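Local coordinates for protein 4,5-DOPA dioxygenase extradiol (Escherichia coli, PDB 2PW6) that opens the aromatic ring of DOPA between carbons 4 and 5 in vitro, as a metal-dependent extradiol dioxygenase whose physiological substrate is unknown, at residues A[236-239]-A[240-244]; A[103-107]-A[108-112]; A[199-202]-A[203-207]; A[188-192]-A[193-197]. One frame throughout, in Å; residues are numbered along the deposited sequence.

Interaction 1 of 4, residues A[236-239]-A[240-244]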
loop_
_atom_site.group_PDB
_atom_site.type_symbol
_atom_site.label_atom_id
_atom_site.label_comp_id
_atom_site.label_asym_id
_atom_site.label_seq_id
_atom_site.Cartn_x
_atom_site.Cartn_y
_atom_site.Cartn_z
ATOM N N LEU A 236 -9.567 10.159 -11.554
ATOM C CA LEU A 236 -10.256 11.341 -10.990
ATOM C C LEU A 236 -9.337 12.495 -10.534
ATOM O O LEU A 236 -9.726 13.656 -10.695
ATOM C CB LEU A 236 -11.204 10.937 -9.830
ATOM C CG LEU A 236 -12.510 10.220 -10.226
ATOM C CD1 LEU A 236 -13.360 9.750 -8.984
ATOM C CD2 LEU A 236 -13.376 11.081 -11.192
ATOM N N PRO A 237 -8.129 12.184 -10.002
ATOM C CA PRO A 237 -7.222 13.212 -9.550
ATOM C C PRO A 237 -6.823 14.222 -10.598
ATOM O O PRO A 237 -6.575 15.382 -10.250
ATOM C CB PRO A 237 -5.997 12.411 -9.057
ATOM C CG PRO A 237 -6.540 11.137 -8.659
ATOM C CD PRO A 237 -7.572 10.848 -9.697
ATOM N N LEU A 238 -6.756 13.806 -11.861
ATOM C CA LEU A 238 -6.483 14.709 -12.958
ATOM C C LEU A 238 -7.547 15.795 -13.091
ATOM O O LEU A 238 -7.253 16.907 -13.476
ATOM C CB LEU A 238 -6.370 13.916 -14.291
ATOM C CG LEU A 238 -6.255 14.743 -15.585
ATOM C CD1 LEU A 238 -5.057 15.629 -15.544
ATOM C CD2 LEU A 238 -6.226 13.874 -16.850
ATOM N N LEU A 239 -8.794 15.439 -12.818
ATOM C CA LEU A 239 -9.892 16.370 -12.926
ATOM C C LEU A 239 -9.770 17.481 -11.882
ATOM O O LEU A 239 -10.148 18.606 -12.159
ATOM C CB LEU A 239 -11.215 15.615 -12.802
ATOM C CG LEU A 239 -11.429 14.587 -13.947
ATOM C CD1 LEU A 239 -12.849 14.036 -13.909
ATOM C CD2 LEU A 239 -11.094 15.176 -15.371
ATOM N N TYR A 240 -9.237 17.160 -10.698
ATOM C CA TYR A 240 -8.939 18.155 -9.670
ATOM C C TYR A 240 -7.983 19.193 -10.238
ATOM O O TYR A 240 -8.200 20.396 -10.079
ATOM C CB TYR A 240 -8.382 17.492 -8.393
ATOM C CG TYR A 240 -9.459 16.799 -7.591
ATOM C CD1 TYR A 240 -10.009 15.579 -8.015
ATOM C CD2 TYR A 240 -9.956 17.378 -6.404
ATOM C CE1 TYR A 240 -11.025 14.935 -7.268
ATOM C CE2 TYR A 240 -10.966 16.746 -5.655
ATOM C CZ TYR A 240 -11.497 15.528 -6.092
ATOM O OH TYR A 240 -12.505 14.938 -5.345
ATOM N N VAL A 241 -6.952 18.726 -10.941
ATOM C CA VAL A 241 -5.988 19.607 -11.605
ATOM C C VAL A 241 -6.637 20.342 -12.777
ATOM O O VAL A 241 -6.564 21.571 -12.851
ATOM C CB VAL A 241 -4.744 18.827 -12.068
ATOM C CG1 VAL A 241 -3.875 19.687 -12.955
ATOM C CG2 VAL A 241 -3.964 18.293 -10.862
ATOM N N LEU A 242 -7.296 19.621 -13.686
ATOM C CA LEU A 242 -7.942 20.297 -14.825
ATOM C C LEU A 242 -9.014 21.295 -14.420
ATOM O O LEU A 242 -9.169 22.335 -15.067
ATOM C CB LEU A 242 -8.542 19.312 -15.825
ATOM C CG LEU A 242 -7.667 18.556 -16.819
ATOM C CD1 LEU A 242 -8.608 17.930 -17.844
ATOM C CD2 LEU A 242 -6.583 19.435 -17.489
ATOM N N GLY A 243 -9.778 20.975 -13.381
ATOM C CA GLY A 243 -10.778 21.913 -12.830
ATOM C C GLY A 243 -10.173 23.283 -12.502
ATOM O O GLY A 243 -10.847 24.293 -12.620
ATOM N N ALA A 244 -8.892 23.291 -12.134
ATOM C CA ALA A 244 -8.137 24.477 -11.721
ATOM C C ALA A 244 -7.538 25.330 -12.848
ATOM O O ALA A 244 -6.925 26.384 -12.581
ATOM C CB ALA A 244 -7.028 24.065 -10.723
#
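Pro237 O receives two backbone donors, both weakly: Val241 N at 3.4 Å in the helical i+4 pattern, and Tyr240 N at a bent angle of 121°. One residue further along the bonding firms up. Leu242 N reaches Leu238 O over 2.7 Å and nearly straight at 173°, in the carbonyl plane, and Gly243 N meets Leu239 O at the same length. Proline, with no N-H to give, is tolerated near the start of a helix. Leu238 and Leu242 sit one turn apart, and CD1 of Leu238 lies 4.1 Å from CG of Leu242; with CG of Leu238 anti to its backbone nitrogen (chi1 173°), that branch meets the later leucine. This short helix, 236-243, follows the zinc ligand His234 in a LigB-type dioxygenase and is wholly buried: Pro237, Leu238 and Val241 press on Phe19 of strand 17-21, while Leu236 and Tyr240 turn to helix 149-159. The Tyr240 ring presents its edge to Leu236 O, which lies in the ring plane 3.3 Å from CD1, and its hydroxyl is hydrogen-bonded to His152 ND1. A phenylalanine here would probably leave His152 ND1 without its hydroxyl partner in a buried setting. Gly243 has no side chain to crowd Leu239 O, to which its N-H is bonded.

Interaction 2 of 4, residues A[103-107]-A[108-112]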
loop_
_atom_site.group_PDB
_atom_site.type_symbol
_atom_site.label_atom_id
_atom_site.label_comp_id
_atom_site.label_asym_id
_atom_site.label_seq_id
_atom_site.Cartn_x
_atom_site.Cartn_y
_atom_site.Cartn_z
ATOM N N GLU A 103 -13.478 25.800 4.758
ATOM C CA GLU A 103 -14.281 27.013 4.505
ATOM C C GLU A 103 -14.570 27.241 3.023
ATOM O O GLU A 103 -15.715 27.521 2.628
ATOM C CB GLU A 103 -13.564 28.260 5.083
ATOM C CG GLU A 103 -13.432 28.249 6.634
ATOM C CD GLU A 103 -12.427 29.284 7.213
ATOM O OE1 GLU A 103 -12.370 29.391 8.481
ATOM O OE2 GLU A 103 -11.717 29.979 6.429
ATOM N N LEU A 104 -13.517 27.166 2.211
ATOM C CA LEU A 104 -13.639 27.242 0.755
ATOM C C LEU A 104 -14.665 26.225 0.175
ATOM O O LEU A 104 -15.493 26.587 -0.656
ATOM C CB LEU A 104 -12.259 27.072 0.107
ATOM C CG LEU A 104 -12.228 26.924 -1.409
ATOM C CD1 LEU A 104 -12.493 28.278 -2.069
ATOM C CD2 LEU A 104 -10.882 26.346 -1.862
ATOM N N LEU A 105 -14.626 24.989 0.658
ATOM C CA LEU A 105 -15.521 23.912 0.207
ATOM C C LEU A 105 -16.971 23.972 0.708
ATOM O O LEU A 105 -17.867 23.392 0.075
ATOM C CB LEU A 105 -14.941 22.555 0.603
ATOM C CG LEU A 105 -13.643 22.144 -0.089
ATOM C CD1 LEU A 105 -13.089 20.828 0.520
ATOM C CD2 LEU A 105 -13.858 22.080 -1.631
ATOM N N ALA A 106 -17.194 24.611 1.861
ATOM C CA ALA A 106 -18.539 24.711 2.458
ATOM C C ALA A 106 -19.464 25.285 1.398
ATOM O O ALA A 106 -19.040 26.183 0.667
ATOM C CB ALA A 106 -18.524 25.606 3.698
ATOM N N PRO A 107 -20.715 24.776 1.300
ATOM C CA PRO A 107 -21.368 23.754 2.137
ATOM C C PRO A 107 -21.080 22.262 1.882
ATOM O O PRO A 107 -21.742 21.440 2.525
ATOM C CB PRO A 107 -22.860 24.042 1.950
ATOM C CG PRO A 107 -22.956 24.526 0.543
ATOM C CD PRO A 107 -21.627 25.285 0.258
ATOM N N ILE A 108 -20.086 21.909 1.039
ATOM C CA ILE A 108 -19.626 20.507 0.950
ATOM C C ILE A 108 -19.258 20.058 2.357
ATOM O O ILE A 108 -18.363 20.631 2.958
ATOM C CB ILE A 108 -18.313 20.267 0.039
ATOM C CG1 ILE A 108 -18.376 20.856 -1.391
ATOM C CG2 ILE A 108 -17.871 18.804 0.065
ATOM C CD1 ILE A 108 -19.468 20.440 -2.257
ATOM N N PRO A 109 -19.953 19.045 2.909
ATOM C CA PRO A 109 -19.550 18.546 4.240
ATOM C C PRO A 109 -18.166 17.884 4.290
ATOM O O PRO A 109 -17.936 16.873 3.612
ATOM C CB PRO A 109 -20.639 17.529 4.590
ATOM C CG PRO A 109 -21.777 17.789 3.604
ATOM C CD PRO A 109 -21.162 18.384 2.384
ATOM N N VAL A 110 -17.262 18.429 5.103
ATOM C CA VAL A 110 -15.921 17.863 5.267
ATOM C C VAL A 110 -15.672 17.293 6.659
ATOM O O VAL A 110 -15.988 17.938 7.679
ATOM C CB VAL A 110 -14.780 18.859 4.935
ATOM C CG1 VAL A 110 -13.469 18.139 4.937
ATOM C CG2 VAL A 110 -14.960 19.474 3.603
ATOM N N THR A 111 -15.087 16.095 6.675
ATOM C CA THR A 111 -14.629 15.419 7.861
ATOM C C THR A 111 -13.158 15.823 8.071
ATOM O O THR A 111 -12.339 15.786 7.132
ATOM C CB THR A 111 -14.821 13.883 7.688
ATOM O OG1 THR A 111 -16.223 13.620 7.522
ATOM C CG2 THR A 111 -14.342 13.072 8.899
ATOM N N LEU A 112 -12.824 16.268 9.279
ATOM C CA LEU A 112 -11.461 16.707 9.541
ATOM C C LEU A 112 -10.717 15.739 10.451
ATOM O O LEU A 112 -11.047 15.609 11.626
ATOM C CB LEU A 112 -11.438 18.131 10.094
ATOM C CG LEU A 112 -10.101 18.754 10.500
ATOM C CD1 LEU A 112 -9.446 19.387 9.302
ATOM C CD2 LEU A 112 -10.355 19.807 11.577
#
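Leu105 and Ile108 are joined by the one hydrogen bond across this turn, from Ile108 N to Leu105 O at 2.8 Å. It is bent, with an angle of 141° at the hydrogen, and the donor stands 30° out of the carbonyl plane. Between the two residues Ala106 has left helical geometry and the peptide bond before Pro107 is cis, a form that proline adopts more readily than other residues. Leu105 to Ile108 have the geometry of a type VIa beta turn, with the cis proline in its third position.

Two contacts are apolar. CB of Leu105 faces CB of Ile108 at 4.1 Å, and CD1 of Leu105 meets CG2 of Val110 at 3.9 Å, the two side chains crossing at about a right angle.

Two more are close van der Waals approaches of carbon to a carbonyl oxygen. CG1 of Ile108, set beside its backbone nitrogen (chi1 -52°), comes within 3.0 Å of Leu105 O, and CD of Pro109 rests 3.1 Å from Pro107 O.

The turn carries the chain from helix 95-105 into strand 110-113, the outermost strand at one end of the main sheet, where Thr111 pairs by backbone bonds with strand 63-66. Leu105 also packs on Met155 of helix 149-159. No charged group takes part across the turn, so its shape probably rests on the cis proline, one backbone bond and aliphatic packing.

Interaction 3 of 4, residues A[199-202]-A[203-207]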
loop_
_atom_site.group_PDB
_atom_site.type_symbol
_atom_site.label_atom_id
_atom_site.label_comp_id
_atom_site.label_asym_id
_atom_site.label_seq_id
_atom_site.Cartn_x
_atom_site.Cartn_y
_atom_site.Cartn_z
ATOM N N GLU A 199 -4.116 8.829 -25.540
ATOM C CA GLU A 199 -4.079 9.890 -26.547
ATOM C C GLU A 199 -5.351 10.732 -26.556
ATOM O O GLU A 199 -5.292 11.921 -26.786
ATOM C CB GLU A 199 -3.770 9.301 -27.950
ATOM C CG GLU A 199 -2.347 8.688 -28.060
ATOM C CD GLU A 199 -1.234 9.701 -27.825
ATOM O OE1 GLU A 199 -1.379 10.876 -28.219
ATOM O OE2 GLU A 199 -0.197 9.331 -27.241
ATOM N N TYR A 200 -6.492 10.098 -26.323
ATOM C CA TYR A 200 -7.762 10.776 -26.083
ATOM C C TYR A 200 -7.709 11.676 -24.838
ATOM O O TYR A 200 -8.382 12.711 -24.793
ATOM C CB TYR A 200 -8.858 9.729 -25.915
ATOM C CG TYR A 200 -10.216 10.233 -25.468
ATOM C CD1 TYR A 200 -11.033 10.978 -26.333
ATOM C CD2 TYR A 200 -10.707 9.935 -24.189
ATOM C CE1 TYR A 200 -12.297 11.422 -25.937
ATOM C CE2 TYR A 200 -11.980 10.377 -23.781
ATOM C CZ TYR A 200 -12.767 11.118 -24.659
ATOM O OH TYR A 200 -14.033 11.551 -24.270
ATOM N N VAL A 201 -6.929 11.263 -23.831
ATOM C CA VAL A 201 -6.667 12.112 -22.660
ATOM C C VAL A 201 -5.874 13.363 -23.077
ATOM O O VAL A 201 -6.392 14.477 -22.991
ATOM C CB VAL A 201 -6.018 11.331 -21.445
ATOM C CG1 VAL A 201 -5.431 12.293 -20.409
ATOM C CG2 VAL A 201 -7.048 10.446 -20.782
ATOM N N LYS A 202 -4.656 13.158 -23.571
ATOM C CA LYS A 202 -3.786 14.229 -24.039
ATOM C C LYS A 202 -4.402 15.199 -25.054
ATOM O O LYS A 202 -4.073 16.395 -25.044
ATOM C CB LYS A 202 -2.526 13.629 -24.652
ATOM C CG LYS A 202 -1.669 12.846 -23.684
ATOM C CD LYS A 202 -0.563 12.126 -24.407
ATOM C CE LYS A 202 0.248 13.054 -25.293
ATOM N NZ LYS A 202 1.401 12.297 -25.837
ATOM N N ALA A 203 -5.265 14.695 -25.944
ATOM C CA ALA A 203 -5.862 15.531 -27.004
ATOM C C ALA A 203 -6.986 16.413 -26.465
ATOM O O ALA A 203 -7.570 17.219 -27.209
ATOM C CB ALA A 203 -6.393 14.665 -28.153
ATOM N N ASN A 204 -7.306 16.263 -25.179
ATOM C CA ASN A 204 -8.468 16.948 -24.635
ATOM C C ASN A 204 -8.214 17.712 -23.362
ATOM O O ASN A 204 -9.146 18.176 -22.728
ATOM C CB ASN A 204 -9.603 15.963 -24.453
ATOM C CG ASN A 204 -10.236 15.594 -25.753
ATOM O OD1 ASN A 204 -10.942 16.401 -26.359
ATOM N ND2 ASN A 204 -9.986 14.363 -26.207
ATOM N N LEU A 205 -6.939 17.853 -23.013
ATOM C CA LEU A 205 -6.503 18.587 -21.822
ATOM C C LEU A 205 -6.996 20.021 -21.857
ATOM O O LEU A 205 -7.466 20.560 -20.847
ATOM C CB LEU A 205 -4.975 18.542 -21.698
ATOM C CG LEU A 205 -4.409 17.146 -21.425
ATOM C CD1 LEU A 205 -2.877 17.151 -21.286
ATOM C CD2 LEU A 205 -5.094 16.533 -20.191
ATOM N N THR A 206 -6.930 20.597 -23.055
ATOM C CA THR A 206 -7.197 22.007 -23.289
ATOM C C THR A 206 -8.638 22.275 -23.724
ATOM O O THR A 206 -8.949 23.379 -24.163
ATOM C CB THR A 206 -6.224 22.573 -24.344
ATOM O OG1 THR A 206 -6.379 21.846 -25.567
ATOM C CG2 THR A 206 -4.776 22.437 -23.888
ATOM N N TRP A 207 -9.509 21.275 -23.610
ATOM C CA TRP A 207 -10.915 21.428 -23.990
ATOM C C TRP A 207 -11.639 22.481 -23.149
ATOM O O TRP A 207 -11.493 22.524 -21.922
ATOM C CB TRP A 207 -11.663 20.101 -23.882
ATOM C CG TRP A 207 -13.049 20.128 -24.481
ATOM C CD1 TRP A 207 -13.377 19.833 -25.776
ATOM C CD2 TRP A 207 -14.299 20.460 -23.818
ATOM N NE1 TRP A 207 -14.741 19.949 -25.959
ATOM C CE2 TRP A 207 -15.327 20.337 -24.781
ATOM C CE3 TRP A 207 -14.642 20.858 -22.509
ATOM C CZ2 TRP A 207 -16.681 20.585 -24.478
ATOM C CZ3 TRP A 207 -15.992 21.101 -22.206
ATOM C CH2 TRP A 207 -16.989 20.962 -23.188
#
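Asn204 and Tyr200 meet where helix 192-202 gives out, and the asparagine carries the contact. Its CB lies 3.5 Å from Tyr200 O. CG is turned to the side of the backbone nitrogen (chi1 -75°), which lays the amide against the last helical turn. At the tip, ND2 gives a hydrogen to Tyr200 O over 2.7 Å, almost dead straight at 178°. The acceptor lies in the amide plane, and the donor arrives on a lone pair in the plane of the carbonyl, which holds the rotation of the asparagine amide. The same ND2 stands 3.5 Å from CD1 of the Tyr200 ring, whose plane makes 64° with that of the amide.

Asparagine suits this place because its short side chain can supply the N-H that a continuing helix would have brought to the carbonyl. Its backbone N-H is used too, bonding to Val201 O at 3.0 Å from well above that carbonyl's plane, while Ala203 N completes the last i+4 bond, to Glu199 O. Beyond, Asn204 to Trp207 form a type I beta turn.

On the buried side, CG1 of Val201 approaches CD2 of Leu205 at 4.3 Å. At the surface Lys202 makes a salt bridge with Glu256 and a long one with Glu199. Tyr200 and Asn204 meet the loop of Pro215 and His222, Val201 and Lys202 meet Leu266, and Val201 and Leu205 also pack on helix 236-243.

Interaction 4 of 4, residues A[188-192]-A[193-197]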
loop_
_atom_site.group_PDB
_atom_site.type_symbol
_atom_site.label_atom_id
_atom_site.label_comp_id
_atom_site.label_asym_id
_atom_site.label_seq_id
_atom_site.Cartn_x
_atom_site.Cartn_y
_atom_site.Cartn_z
ATOM N N SER A 188 7.023 -5.262 -22.690
ATOM C CA SER A 188 7.304 -3.845 -22.493
ATOM C C SER A 188 6.657 -2.871 -23.462
ATOM O O SER A 188 6.757 -1.651 -23.286
ATOM N N SER A 189 5.991 -3.371 -24.492
ATOM C CA SER A 189 5.321 -2.468 -25.423
ATOM C C SER A 189 3.984 -2.028 -24.864
ATOM O O SER A 189 3.348 -2.804 -24.158
ATOM C CB SER A 189 5.135 -3.127 -26.792
ATOM O OG SER A 189 6.225 -2.816 -27.648
ATOM N N PRO A 190 3.571 -0.770 -25.135
ATOM C CA PRO A 190 2.231 -0.330 -24.738
ATOM C C PRO A 190 1.111 -0.999 -25.540
ATOM O O PRO A 190 1.094 -0.928 -26.769
ATOM C CB PRO A 190 2.239 1.186 -25.019
ATOM C CG PRO A 190 3.649 1.547 -25.314
ATOM C CD PRO A 190 4.338 0.322 -25.767
ATOM N N TYR A 191 0.193 -1.641 -24.842
ATOM C CA TYR A 191 -1.038 -2.124 -25.438
ATOM C C TYR A 191 -1.672 -1.050 -26.260
ATOM O O TYR A 191 -1.650 0.111 -25.858
ATOM C CB TYR A 191 -2.016 -2.500 -24.347
ATOM C CG TYR A 191 -1.530 -3.603 -23.479
ATOM C CD1 TYR A 191 -0.790 -4.670 -24.013
ATOM C CD2 TYR A 191 -1.835 -3.621 -22.129
ATOM C CE1 TYR A 191 -0.352 -5.707 -23.193
ATOM C CE2 TYR A 191 -1.410 -4.657 -21.322
ATOM C CZ TYR A 191 -0.685 -5.698 -21.859
ATOM O OH TYR A 191 -0.282 -6.722 -21.039
ATOM N N PRO A 192 -2.236 -1.415 -27.436
ATOM C CA PRO A 192 -2.778 -0.392 -28.315
ATOM C C PRO A 192 -3.992 0.326 -27.710
ATOM O O PRO A 192 -4.183 1.503 -27.961
ATOM C CB PRO A 192 -3.170 -1.187 -29.574
ATOM C CG PRO A 192 -2.353 -2.455 -29.493
ATOM C CD PRO A 192 -2.368 -2.755 -28.030
ATOM N N TRP A 193 -4.808 -0.392 -26.939
ATOM C CA TRP A 193 -5.949 0.219 -26.288
ATOM C C TRP A 193 -5.478 1.227 -25.209
ATOM O O TRP A 193 -6.052 2.298 -25.061
ATOM C CB TRP A 193 -6.910 -0.861 -25.733
ATOM C CG TRP A 193 -6.285 -1.752 -24.706
ATOM C CD1 TRP A 193 -5.685 -2.935 -24.926
ATOM C CD2 TRP A 193 -6.197 -1.509 -23.292
ATOM N NE1 TRP A 193 -5.205 -3.461 -23.745
ATOM C CE2 TRP A 193 -5.512 -2.600 -22.724
ATOM C CE3 TRP A 193 -6.621 -0.463 -22.451
ATOM C CZ2 TRP A 193 -5.254 -2.692 -21.358
ATOM C CZ3 TRP A 193 -6.346 -0.551 -21.092
ATOM C CH2 TRP A 193 -5.682 -1.661 -20.561
ATOM N N ALA A 194 -4.405 0.890 -24.498
ATOM C CA ALA A 194 -3.769 1.822 -23.565
ATOM C C ALA A 194 -3.347 3.126 -24.241
ATOM O O ALA A 194 -3.665 4.213 -23.721
ATOM C CB ALA A 194 -2.597 1.162 -22.815
ATOM N N THR A 195 -2.650 3.031 -25.382
ATOM C CA THR A 195 -2.192 4.213 -26.149
ATOM C C THR A 195 -3.388 4.963 -26.698
ATOM O O THR A 195 -3.449 6.205 -26.640
ATOM C CB THR A 195 -1.233 3.813 -27.319
ATOM O OG1 THR A 195 0.014 3.351 -26.787
ATOM C CG2 THR A 195 -0.949 4.988 -28.219
ATOM N N SER A 196 -4.346 4.211 -27.244
ATOM C CA SER A 196 -5.619 4.809 -27.667
ATOM C C SER A 196 -6.246 5.719 -26.561
ATOM O O SER A 196 -6.430 6.921 -26.779
ATOM C CB SER A 196 -6.617 3.730 -28.119
ATOM O OG SER A 196 -7.736 4.312 -28.765
ATOM N N PHE A 197 -6.562 5.155 -25.387
ATOM C CA PHE A 197 -7.235 5.961 -24.337
ATOM C C PHE A 197 -6.367 7.120 -23.881
ATOM O O PHE A 197 -6.851 8.238 -23.734
ATOM C CB PHE A 197 -7.701 5.138 -23.140
ATOM C CG PHE A 197 -8.470 5.956 -22.104
ATOM C CD1 PHE A 197 -9.830 6.215 -22.275
ATOM C CD2 PHE A 197 -7.818 6.468 -20.964
ATOM C CE1 PHE A 197 -10.541 6.982 -21.313
ATOM C CE2 PHE A 197 -8.513 7.218 -20.009
ATOM C CZ PHE A 197 -9.878 7.482 -20.184
#
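Tyr191 occupies the N-cap of helix 192-202, and the first i+4 bonds follow at once: Thr195 N to Tyr191 O at 3.1 Å, in the carbonyl plane, and Ser196 N to Pro192 O at 2.8 Å. Pro192 is well placed in the first turn, since N-H groups there have no i-4 carbonyl within the helix to bond to. The indole of Trp193 folds back against Tyr191, its CG wedged between the backbone N and the carbonyl carbon (chi1 61°). CB of Tyr191 sits over a face of the five-membered ring, 3.8 Å from its centroid, a CH-pi contact. The two ring planes are near parallel, 19° apart, yet slid so far that they barely overlap; CD2 of Tyr191 touches CZ2 of Trp193 at 3.6 Å.

The loop before this helix runs from strand 167-173 by way of the zinc ligand His177, and Trp193 lies about 8 Å, side chain to side chain, from that histidine. Its indole also packs on Leu227 and Ser228 of helix 225-228. Cutting Trp193 back to an alanine would probably leave Tyr191 CB without its aromatic face and open a gap against Leu227. The methyl of Ala194 lies 4.0 Å from Tyr191 CB, a small side chain fitting the buried side of the turn. The Tyr191 hydroxyl is hydrogen-bonded to Thr181 O, and Pro190 CB rests 3.6 Å from Thr195 OG1.

Overall arrangement
Along the chain the order is interaction 2, then 4, 3 and 1, all within the single LigB-type catalytic domain. Interactions 4 and 3 form the beginning and end of helix 192-202, their centres about 16 Å apart. The end of that helix packs against helix 236-243 of interaction 1, where Leu238 CD2 lies 4.0 Å from Val201 CG1. Interaction 2 stands apart, its centre about 39 Å from that of interaction 4 and on the opposite side of the chain's centre, by the edge strand 110-113. Helix 149-159 touches both interactions 1 and 2, whose centres are about 18 Å apart. Interactions 1 and 4 approach the zinc site, whereas interaction 2 lies away from the metal.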